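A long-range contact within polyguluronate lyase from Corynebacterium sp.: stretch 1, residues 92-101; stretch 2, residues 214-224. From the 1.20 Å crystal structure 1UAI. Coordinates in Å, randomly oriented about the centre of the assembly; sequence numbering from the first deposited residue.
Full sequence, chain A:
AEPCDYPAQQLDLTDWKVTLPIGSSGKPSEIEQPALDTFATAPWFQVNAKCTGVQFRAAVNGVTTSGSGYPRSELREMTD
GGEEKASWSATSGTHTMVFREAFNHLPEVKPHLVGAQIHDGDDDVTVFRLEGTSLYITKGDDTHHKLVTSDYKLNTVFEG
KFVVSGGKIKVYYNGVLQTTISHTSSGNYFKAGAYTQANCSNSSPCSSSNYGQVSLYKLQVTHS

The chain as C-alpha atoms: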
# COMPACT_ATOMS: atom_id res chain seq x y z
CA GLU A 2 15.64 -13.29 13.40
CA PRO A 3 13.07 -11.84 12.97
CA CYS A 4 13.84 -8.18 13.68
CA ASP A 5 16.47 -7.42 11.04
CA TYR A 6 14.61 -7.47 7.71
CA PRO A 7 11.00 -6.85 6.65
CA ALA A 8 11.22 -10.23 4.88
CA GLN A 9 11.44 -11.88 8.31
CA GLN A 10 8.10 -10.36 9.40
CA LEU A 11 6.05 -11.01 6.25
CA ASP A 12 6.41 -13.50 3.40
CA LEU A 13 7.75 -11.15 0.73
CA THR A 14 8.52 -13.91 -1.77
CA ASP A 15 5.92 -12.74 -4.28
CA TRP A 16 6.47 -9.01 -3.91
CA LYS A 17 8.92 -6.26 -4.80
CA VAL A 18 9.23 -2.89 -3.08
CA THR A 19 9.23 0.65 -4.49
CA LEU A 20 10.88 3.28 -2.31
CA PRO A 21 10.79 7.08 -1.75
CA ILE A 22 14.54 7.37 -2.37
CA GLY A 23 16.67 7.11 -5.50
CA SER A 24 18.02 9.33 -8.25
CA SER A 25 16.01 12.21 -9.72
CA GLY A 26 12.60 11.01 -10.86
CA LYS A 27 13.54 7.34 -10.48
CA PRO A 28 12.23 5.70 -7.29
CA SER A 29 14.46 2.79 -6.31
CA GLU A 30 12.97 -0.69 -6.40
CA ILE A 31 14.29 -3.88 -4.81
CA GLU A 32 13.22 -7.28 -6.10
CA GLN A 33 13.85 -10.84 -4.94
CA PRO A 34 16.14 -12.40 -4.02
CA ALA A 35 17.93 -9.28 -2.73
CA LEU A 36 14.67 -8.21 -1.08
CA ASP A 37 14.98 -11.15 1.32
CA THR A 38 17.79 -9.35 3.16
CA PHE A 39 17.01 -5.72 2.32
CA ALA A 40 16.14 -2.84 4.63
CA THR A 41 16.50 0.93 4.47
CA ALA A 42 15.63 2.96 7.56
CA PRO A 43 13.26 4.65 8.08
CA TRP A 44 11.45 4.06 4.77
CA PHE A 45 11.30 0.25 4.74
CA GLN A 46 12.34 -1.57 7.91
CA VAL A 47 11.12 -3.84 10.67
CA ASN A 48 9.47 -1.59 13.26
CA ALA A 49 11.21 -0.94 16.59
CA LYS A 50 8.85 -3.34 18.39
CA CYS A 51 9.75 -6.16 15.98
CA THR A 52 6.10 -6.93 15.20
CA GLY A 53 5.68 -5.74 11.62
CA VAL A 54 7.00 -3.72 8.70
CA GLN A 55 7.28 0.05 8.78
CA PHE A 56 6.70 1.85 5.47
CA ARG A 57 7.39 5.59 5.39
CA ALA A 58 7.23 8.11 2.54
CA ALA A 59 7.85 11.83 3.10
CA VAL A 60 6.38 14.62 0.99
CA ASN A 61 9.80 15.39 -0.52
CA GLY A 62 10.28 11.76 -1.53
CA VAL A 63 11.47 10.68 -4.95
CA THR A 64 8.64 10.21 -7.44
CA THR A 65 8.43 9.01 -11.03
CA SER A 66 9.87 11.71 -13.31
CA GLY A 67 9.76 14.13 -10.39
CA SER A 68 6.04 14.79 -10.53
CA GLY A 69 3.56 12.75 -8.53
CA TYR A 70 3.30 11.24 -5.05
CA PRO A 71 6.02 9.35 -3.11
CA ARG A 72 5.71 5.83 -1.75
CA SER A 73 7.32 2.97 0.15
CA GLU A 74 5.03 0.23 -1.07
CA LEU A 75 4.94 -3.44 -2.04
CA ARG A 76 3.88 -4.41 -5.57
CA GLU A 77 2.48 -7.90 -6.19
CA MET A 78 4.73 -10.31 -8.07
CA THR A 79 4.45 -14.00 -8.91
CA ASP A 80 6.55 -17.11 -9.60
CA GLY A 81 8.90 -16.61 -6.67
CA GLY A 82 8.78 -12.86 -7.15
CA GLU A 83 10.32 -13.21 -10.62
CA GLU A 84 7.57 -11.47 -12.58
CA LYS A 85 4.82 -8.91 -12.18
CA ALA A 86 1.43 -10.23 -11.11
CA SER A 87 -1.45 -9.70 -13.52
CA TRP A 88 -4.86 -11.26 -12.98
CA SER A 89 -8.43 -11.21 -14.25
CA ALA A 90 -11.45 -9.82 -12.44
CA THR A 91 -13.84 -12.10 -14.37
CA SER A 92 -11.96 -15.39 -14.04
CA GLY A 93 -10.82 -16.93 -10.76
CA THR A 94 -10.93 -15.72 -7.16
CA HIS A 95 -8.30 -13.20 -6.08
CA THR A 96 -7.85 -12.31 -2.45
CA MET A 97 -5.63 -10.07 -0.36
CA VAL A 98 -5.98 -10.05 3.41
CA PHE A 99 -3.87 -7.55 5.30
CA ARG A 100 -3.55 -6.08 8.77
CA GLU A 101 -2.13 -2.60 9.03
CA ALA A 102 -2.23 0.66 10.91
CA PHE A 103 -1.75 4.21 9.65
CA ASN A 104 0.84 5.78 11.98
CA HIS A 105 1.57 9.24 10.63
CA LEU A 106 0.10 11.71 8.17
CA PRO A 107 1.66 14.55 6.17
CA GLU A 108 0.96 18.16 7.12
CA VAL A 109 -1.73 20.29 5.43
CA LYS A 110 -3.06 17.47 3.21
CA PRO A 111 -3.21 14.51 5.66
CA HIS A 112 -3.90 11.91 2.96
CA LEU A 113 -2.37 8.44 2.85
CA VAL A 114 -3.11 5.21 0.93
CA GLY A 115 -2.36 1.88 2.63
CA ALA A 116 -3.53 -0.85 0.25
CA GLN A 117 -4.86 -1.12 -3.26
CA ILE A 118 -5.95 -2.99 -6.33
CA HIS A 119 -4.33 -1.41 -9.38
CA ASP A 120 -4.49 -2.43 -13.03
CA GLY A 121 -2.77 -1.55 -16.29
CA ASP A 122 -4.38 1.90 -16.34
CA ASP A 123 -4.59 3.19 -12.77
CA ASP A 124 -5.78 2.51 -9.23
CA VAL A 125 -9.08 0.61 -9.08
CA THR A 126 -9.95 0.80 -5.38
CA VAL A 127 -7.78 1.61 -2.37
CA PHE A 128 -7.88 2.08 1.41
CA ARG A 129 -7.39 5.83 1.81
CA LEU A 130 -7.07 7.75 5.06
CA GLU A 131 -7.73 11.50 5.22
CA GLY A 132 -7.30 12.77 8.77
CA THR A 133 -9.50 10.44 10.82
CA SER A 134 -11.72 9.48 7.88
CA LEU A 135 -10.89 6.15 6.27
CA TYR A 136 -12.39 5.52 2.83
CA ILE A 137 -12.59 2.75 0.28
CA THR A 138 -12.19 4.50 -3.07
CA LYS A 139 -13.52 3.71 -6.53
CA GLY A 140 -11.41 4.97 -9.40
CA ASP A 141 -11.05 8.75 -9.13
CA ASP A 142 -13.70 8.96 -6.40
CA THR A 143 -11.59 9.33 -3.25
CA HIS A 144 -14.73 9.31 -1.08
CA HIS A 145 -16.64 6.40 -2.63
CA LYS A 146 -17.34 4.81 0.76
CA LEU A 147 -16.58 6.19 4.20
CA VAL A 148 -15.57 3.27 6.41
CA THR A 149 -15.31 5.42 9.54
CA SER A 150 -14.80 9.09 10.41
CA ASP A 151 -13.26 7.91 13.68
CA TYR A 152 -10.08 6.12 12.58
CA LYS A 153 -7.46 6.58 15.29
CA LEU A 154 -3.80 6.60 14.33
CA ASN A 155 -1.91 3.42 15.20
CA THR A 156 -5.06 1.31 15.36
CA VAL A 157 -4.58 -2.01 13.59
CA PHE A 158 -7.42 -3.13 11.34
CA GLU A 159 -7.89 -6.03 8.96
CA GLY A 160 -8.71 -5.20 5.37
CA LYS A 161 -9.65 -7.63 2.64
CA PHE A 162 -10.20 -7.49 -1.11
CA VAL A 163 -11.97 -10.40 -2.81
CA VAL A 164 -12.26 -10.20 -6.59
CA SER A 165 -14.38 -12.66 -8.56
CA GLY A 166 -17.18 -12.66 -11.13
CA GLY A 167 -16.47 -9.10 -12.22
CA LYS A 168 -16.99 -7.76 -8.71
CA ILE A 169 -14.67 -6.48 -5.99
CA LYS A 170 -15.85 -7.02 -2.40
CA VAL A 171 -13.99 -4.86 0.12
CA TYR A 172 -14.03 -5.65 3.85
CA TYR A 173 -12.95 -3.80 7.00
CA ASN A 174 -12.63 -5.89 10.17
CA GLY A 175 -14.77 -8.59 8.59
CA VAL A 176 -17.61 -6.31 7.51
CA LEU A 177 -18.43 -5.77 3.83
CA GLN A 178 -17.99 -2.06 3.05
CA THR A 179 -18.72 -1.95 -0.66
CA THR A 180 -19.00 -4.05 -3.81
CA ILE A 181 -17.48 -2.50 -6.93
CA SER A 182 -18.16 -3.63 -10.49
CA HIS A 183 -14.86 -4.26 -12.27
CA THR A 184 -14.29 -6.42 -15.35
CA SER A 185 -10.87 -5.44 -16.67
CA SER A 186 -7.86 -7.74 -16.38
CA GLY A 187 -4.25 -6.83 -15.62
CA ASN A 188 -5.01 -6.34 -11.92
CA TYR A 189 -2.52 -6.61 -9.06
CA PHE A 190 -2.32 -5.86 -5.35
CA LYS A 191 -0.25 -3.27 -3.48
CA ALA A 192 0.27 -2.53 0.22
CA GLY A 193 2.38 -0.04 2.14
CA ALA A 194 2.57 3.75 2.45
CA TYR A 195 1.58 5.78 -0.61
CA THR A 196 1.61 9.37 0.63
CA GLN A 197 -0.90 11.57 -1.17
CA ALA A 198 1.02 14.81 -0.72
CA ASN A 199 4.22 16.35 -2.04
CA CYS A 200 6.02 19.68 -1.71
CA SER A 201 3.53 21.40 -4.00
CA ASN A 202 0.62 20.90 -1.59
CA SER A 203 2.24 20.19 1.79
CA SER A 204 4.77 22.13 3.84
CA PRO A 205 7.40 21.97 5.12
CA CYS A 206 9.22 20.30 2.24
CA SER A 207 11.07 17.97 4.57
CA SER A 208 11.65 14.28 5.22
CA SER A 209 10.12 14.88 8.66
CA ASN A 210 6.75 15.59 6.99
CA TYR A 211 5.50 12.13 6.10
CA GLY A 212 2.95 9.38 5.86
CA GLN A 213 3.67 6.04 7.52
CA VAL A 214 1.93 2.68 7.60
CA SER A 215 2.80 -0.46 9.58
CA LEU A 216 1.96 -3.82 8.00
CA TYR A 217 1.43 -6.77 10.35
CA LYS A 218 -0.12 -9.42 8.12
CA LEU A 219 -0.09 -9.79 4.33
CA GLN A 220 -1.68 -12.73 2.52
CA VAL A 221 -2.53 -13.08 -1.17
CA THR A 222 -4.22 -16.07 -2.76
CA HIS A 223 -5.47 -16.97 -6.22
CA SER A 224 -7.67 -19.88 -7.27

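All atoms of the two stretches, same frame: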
# COMPACT_ATOMS: atom_id res chain seq x y z
N SER A 92 -12.35 -13.99 -14.07
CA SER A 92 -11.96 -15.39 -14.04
C SER A 92 -11.16 -15.62 -12.77
O SER A 92 -10.23 -14.87 -12.50
CB SER A 92 -11.09 -15.74 -15.25
OG SER A 92 -10.45 -17.00 -15.10
N GLY A 93 -11.54 -16.63 -11.99
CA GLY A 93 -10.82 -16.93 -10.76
C GLY A 93 -11.26 -16.11 -9.56
O GLY A 93 -12.14 -15.25 -9.66
N THR A 94 -10.64 -16.40 -8.42
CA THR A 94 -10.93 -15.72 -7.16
C THR A 94 -9.60 -15.19 -6.65
O THR A 94 -8.66 -15.96 -6.40
CB THR A 94 -11.55 -16.70 -6.15
OG1 THR A 94 -12.75 -17.25 -6.70
CG2 THR A 94 -11.89 -15.98 -4.85
N HIS A 95 -9.53 -13.87 -6.49
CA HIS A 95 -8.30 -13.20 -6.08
C HIS A 95 -8.50 -12.46 -4.78
O HIS A 95 -9.32 -11.55 -4.68
CB HIS A 95 -7.89 -12.29 -7.22
CG HIS A 95 -7.92 -12.99 -8.54
ND1 HIS A 95 -9.02 -12.98 -9.38
CD2 HIS A 95 -7.04 -13.84 -9.10
CE1 HIS A 95 -8.81 -13.80 -10.39
NE2 HIS A 95 -7.61 -14.34 -10.24
N THR A 96 -7.71 -12.85 -3.78
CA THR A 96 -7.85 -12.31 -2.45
C THR A 96 -6.59 -11.74 -1.83
O THR A 96 -5.50 -12.29 -1.99
CB THR A 96 -8.34 -13.42 -1.48
OG1 THR A 96 -9.50 -14.06 -2.03
CG2 THR A 96 -8.67 -12.86 -0.11
N MET A 97 -6.74 -10.62 -1.13
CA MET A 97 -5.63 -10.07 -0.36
C MET A 97 -6.20 -9.73 1.01
O MET A 97 -7.18 -8.99 1.13
CB MET A 97 -5.01 -8.80 -0.94
CG MET A 97 -3.96 -8.22 0.04
SD MET A 97 -2.81 -6.98 -0.56
CE MET A 97 -3.93 -5.61 -0.86
N VAL A 98 -5.60 -10.32 2.03
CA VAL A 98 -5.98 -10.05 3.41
C VAL A 98 -4.76 -9.38 4.02
O VAL A 98 -3.64 -9.87 3.88
CB VAL A 98 -6.27 -11.34 4.21
CG1 VAL A 98 -6.55 -10.99 5.67
CG2 VAL A 98 -7.44 -12.08 3.60
N PHE A 99 -4.98 -8.25 4.68
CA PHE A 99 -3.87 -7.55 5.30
C PHE A 99 -4.29 -6.93 6.61
O PHE A 99 -5.47 -6.67 6.84
CB PHE A 99 -3.34 -6.46 4.35
CG PHE A 99 -4.32 -5.36 4.07
CD1 PHE A 99 -4.37 -4.22 4.88
CD2 PHE A 99 -5.23 -5.46 3.02
CE1 PHE A 99 -5.29 -3.21 4.64
CE2 PHE A 99 -6.16 -4.45 2.77
CZ PHE A 99 -6.19 -3.33 3.58
N ARG A 100 -3.31 -6.73 7.49
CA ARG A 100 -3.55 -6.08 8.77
C ARG A 100 -2.55 -4.96 8.82
O ARG A 100 -1.35 -5.19 8.69
CB ARG A 100 -3.34 -7.04 9.94
CG ARG A 100 -4.43 -8.07 10.07
CD ARG A 100 -4.23 -8.97 11.27
NE ARG A 100 -5.16 -10.10 11.23
CZ ARG A 100 -5.14 -11.11 12.08
NH1 ARG A 100 -4.23 -11.15 13.05
NH2 ARG A 100 -6.02 -12.10 11.97
N GLU A 101 -3.03 -3.74 8.99
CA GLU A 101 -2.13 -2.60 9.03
C GLU A 101 -2.69 -1.50 9.90
O GLU A 101 -3.84 -1.54 10.35
CB GLU A 101 -1.90 -2.05 7.62
CG GLU A 101 -3.14 -1.41 6.98
CD GLU A 101 -2.88 -0.87 5.58
OE1 GLU A 101 -1.93 -1.34 4.92
OE2 GLU A 101 -3.64 0.02 5.12
N VAL A 214 2.84 3.79 7.39
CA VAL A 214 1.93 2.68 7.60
C VAL A 214 2.74 1.49 8.12
O VAL A 214 3.88 1.28 7.70
CB VAL A 214 1.25 2.25 6.27
CG1 VAL A 214 0.47 0.96 6.47
CG2 VAL A 214 0.34 3.35 5.77
N SER A 215 2.16 0.73 9.04
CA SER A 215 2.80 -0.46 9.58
C SER A 215 1.96 -1.65 9.13
O SER A 215 0.74 -1.66 9.31
CB SER A 215 2.88 -0.41 11.10
OG SER A 215 3.86 0.52 11.54
N LEU A 216 2.62 -2.63 8.52
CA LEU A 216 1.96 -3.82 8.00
C LEU A 216 2.31 -5.02 8.87
O LEU A 216 3.48 -5.37 9.02
CB LEU A 216 2.42 -4.04 6.56
CG LEU A 216 1.68 -5.04 5.67
CD1 LEU A 216 0.20 -4.71 5.61
CD2 LEU A 216 2.29 -4.99 4.27
N TYR A 217 1.28 -5.64 9.43
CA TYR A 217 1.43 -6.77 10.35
C TYR A 217 1.11 -8.14 9.78
O TYR A 217 1.62 -9.15 10.26
CB TYR A 217 0.57 -6.50 11.58
CG TYR A 217 1.05 -5.30 12.35
CD1 TYR A 217 2.18 -5.39 13.16
CD2 TYR A 217 0.44 -4.05 12.20
CE1 TYR A 217 2.69 -4.28 13.80
CE2 TYR A 217 0.95 -2.92 12.84
CZ TYR A 217 2.08 -3.05 13.64
OH TYR A 217 2.63 -1.95 14.27
N LYS A 218 0.26 -8.17 8.76
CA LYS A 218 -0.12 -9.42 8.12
C LYS A 218 -0.35 -9.09 6.66
O LYS A 218 -0.88 -8.03 6.34
CB LYS A 218 -1.41 -9.96 8.76
CG LYS A 218 -1.69 -11.43 8.51
CD LYS A 218 -2.84 -11.88 9.40
CE LYS A 218 -2.98 -13.39 9.42
NZ LYS A 218 -4.02 -13.80 10.40
N LEU A 219 0.06 -9.99 5.77
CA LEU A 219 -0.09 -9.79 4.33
C LEU A 219 -0.22 -11.15 3.67
O LEU A 219 0.74 -11.92 3.64
CB LEU A 219 1.12 -9.05 3.76
CG LEU A 219 1.08 -8.76 2.26
CD1 LEU A 219 -0.09 -7.83 1.93
CD2 LEU A 219 2.40 -8.13 1.84
N GLN A 220 -1.41 -11.44 3.15
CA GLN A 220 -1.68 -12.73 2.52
C GLN A 220 -2.42 -12.55 1.21
O GLN A 220 -3.45 -11.88 1.16
CB GLN A 220 -2.53 -13.59 3.47
CG GLN A 220 -2.13 -13.51 4.95
CD GLN A 220 -3.08 -14.28 5.87
OE1 GLN A 220 -4.29 -14.25 5.70
NE2 GLN A 220 -2.51 -14.95 6.87
N VAL A 221 -1.89 -13.14 0.14
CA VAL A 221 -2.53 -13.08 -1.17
C VAL A 221 -2.73 -14.49 -1.68
O VAL A 221 -1.84 -15.33 -1.57
CB VAL A 221 -1.67 -12.28 -2.18
CG1 VAL A 221 -2.14 -12.56 -3.61
CG2 VAL A 221 -1.77 -10.79 -1.89
N THR A 222 -3.92 -14.76 -2.22
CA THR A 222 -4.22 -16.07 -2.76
C THR A 222 -4.97 -15.92 -4.08
O THR A 222 -5.64 -14.91 -4.33
CB THR A 222 -5.08 -16.92 -1.80
OG1 THR A 222 -6.37 -16.31 -1.64
CG2 THR A 222 -4.41 -17.05 -0.44
N HIS A 223 -4.83 -16.94 -4.92
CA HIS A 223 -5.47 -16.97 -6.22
C HIS A 223 -5.92 -18.40 -6.49
O HIS A 223 -5.17 -19.35 -6.27
CB HIS A 223 -4.47 -16.56 -7.31
CG HIS A 223 -4.03 -15.13 -7.21
ND1 HIS A 223 -4.86 -14.08 -7.54
CD2 HIS A 223 -2.86 -14.57 -6.81
CE1 HIS A 223 -4.22 -12.94 -7.35
NE2 HIS A 223 -3.01 -13.21 -6.90
N SER A 224 -7.16 -18.56 -6.95
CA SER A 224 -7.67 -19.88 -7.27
C SER A 224 -8.66 -19.79 -8.42
O SER A 224 -8.90 -18.66 -8.90
CB SER A 224 -8.36 -20.51 -6.05
OG SER A 224 -9.54 -19.81 -5.71
OXT SER A 224 -9.17 -20.85 -8.84
O HOH W 1 -8.37 -16.13 -3.53

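The two stretches, more than a hundred residues apart in sequence, pair as neighbouring antiparallel strands, their axes 4.5 Å apart at closest approach and 175° from one another in direction. The contact buries 879 Å², and its polar content is largely backbone to backbone.

Hydrogen bonding follows the alternation expected of an antiparallel ladder, in which every second residue turns its N and O toward the partner strand. At the chain terminus, Thr94 N donates to Ser224 O (2.9 Å), one oxygen of the C-terminal carboxylate, and Ser224 N returns a bond to Thr94 O (3.1 Å). The carboxylate thus takes the place that a peptide carbonyl would occupy further along the strand. Next, Thr96 N reaches Thr222 O at 3.0 Å in an almost perfectly linear arrangement (179°), while Thr222 N donates to Thr96 O at 2.9 Å. Of the reciprocal pairs, Val98–Gln220 has the shortest hydrogen bonds, with both Val98 N to Gln220 O and Gln220 N to Val98 O at 2.8 Å.

The regular pattern ends at Arg100. Its amide is satisfied conventionally, Arg100 N donating to Lys218 O at 3.0 Å, but its carbonyl serves two donors: Tyr217 N at 2.8 Å from Arg100 O, and Lys218 N, a weak bond, at 3.4 Å from the same oxygen. This bifurcation marks a beta bulge. Tyr217, with a psi of -26°, is the extra residue, and Glu101 consequently lies opposite Leu216, with a CA–CA distance of 4.4 Å.

In the non-hydrogen-bonded pairs before the bulge, CA-H groups approach the same carbonyls that accept amide protons. Val221 CA lies 3.2 Å from Thr96 O, and Met97 CA is equally far from Gln220 O. Beyond the bulge, Glu101 CA comes within 3.0 Å of Ser215 O, which accepts no cross-strand amide proton.

One water supplements the ladder on the face bearing Thr96 and Thr222. It donates to Thr94 O (2.9 Å from its oxygen), so that this carbonyl accepts from both Ser224 N and solvent. The same water is hydrogen-bonded to Thr96 OG1 and to Thr222 OG1, each 2.8 Å from its oxygen, and so links the two threonine hydroxyls across the strands.

Further along this face, Arg100 and Lys218 extend side by side. Arg100 NH2 and Lys218 NZ are 3.1 Å apart, with the amine over one face of the guanidinium; both are donors and both groups are normally positively charged, so the approach is neither a hydrogen bond nor a salt bridge. Arg100 NE and NH2 find hydrogen bonds elsewhere in the structure.

On the opposite face Met97, Phe99, Leu216, Leu219 and Val221 make apolar contacts. Met97 SD packs 3.8 Å from Leu219 CD1, Met97 CG lies 3.9 Å from Val221 CG2, and Phe99 CB is 4.1 Å from Leu216 CD1. Toward the chain terminus the rings of His95 and His223 meet rim to rim, neither over the face of the other, and His223 NE2 is hydrogen-bonded elsewhere in the structure.

Gly93 closes the contact, its CA 3.2 Å from Ser224 O. Its positive phi (84°) suits glycine, and a CB there would point toward the partner strand and clash with Ser224 O.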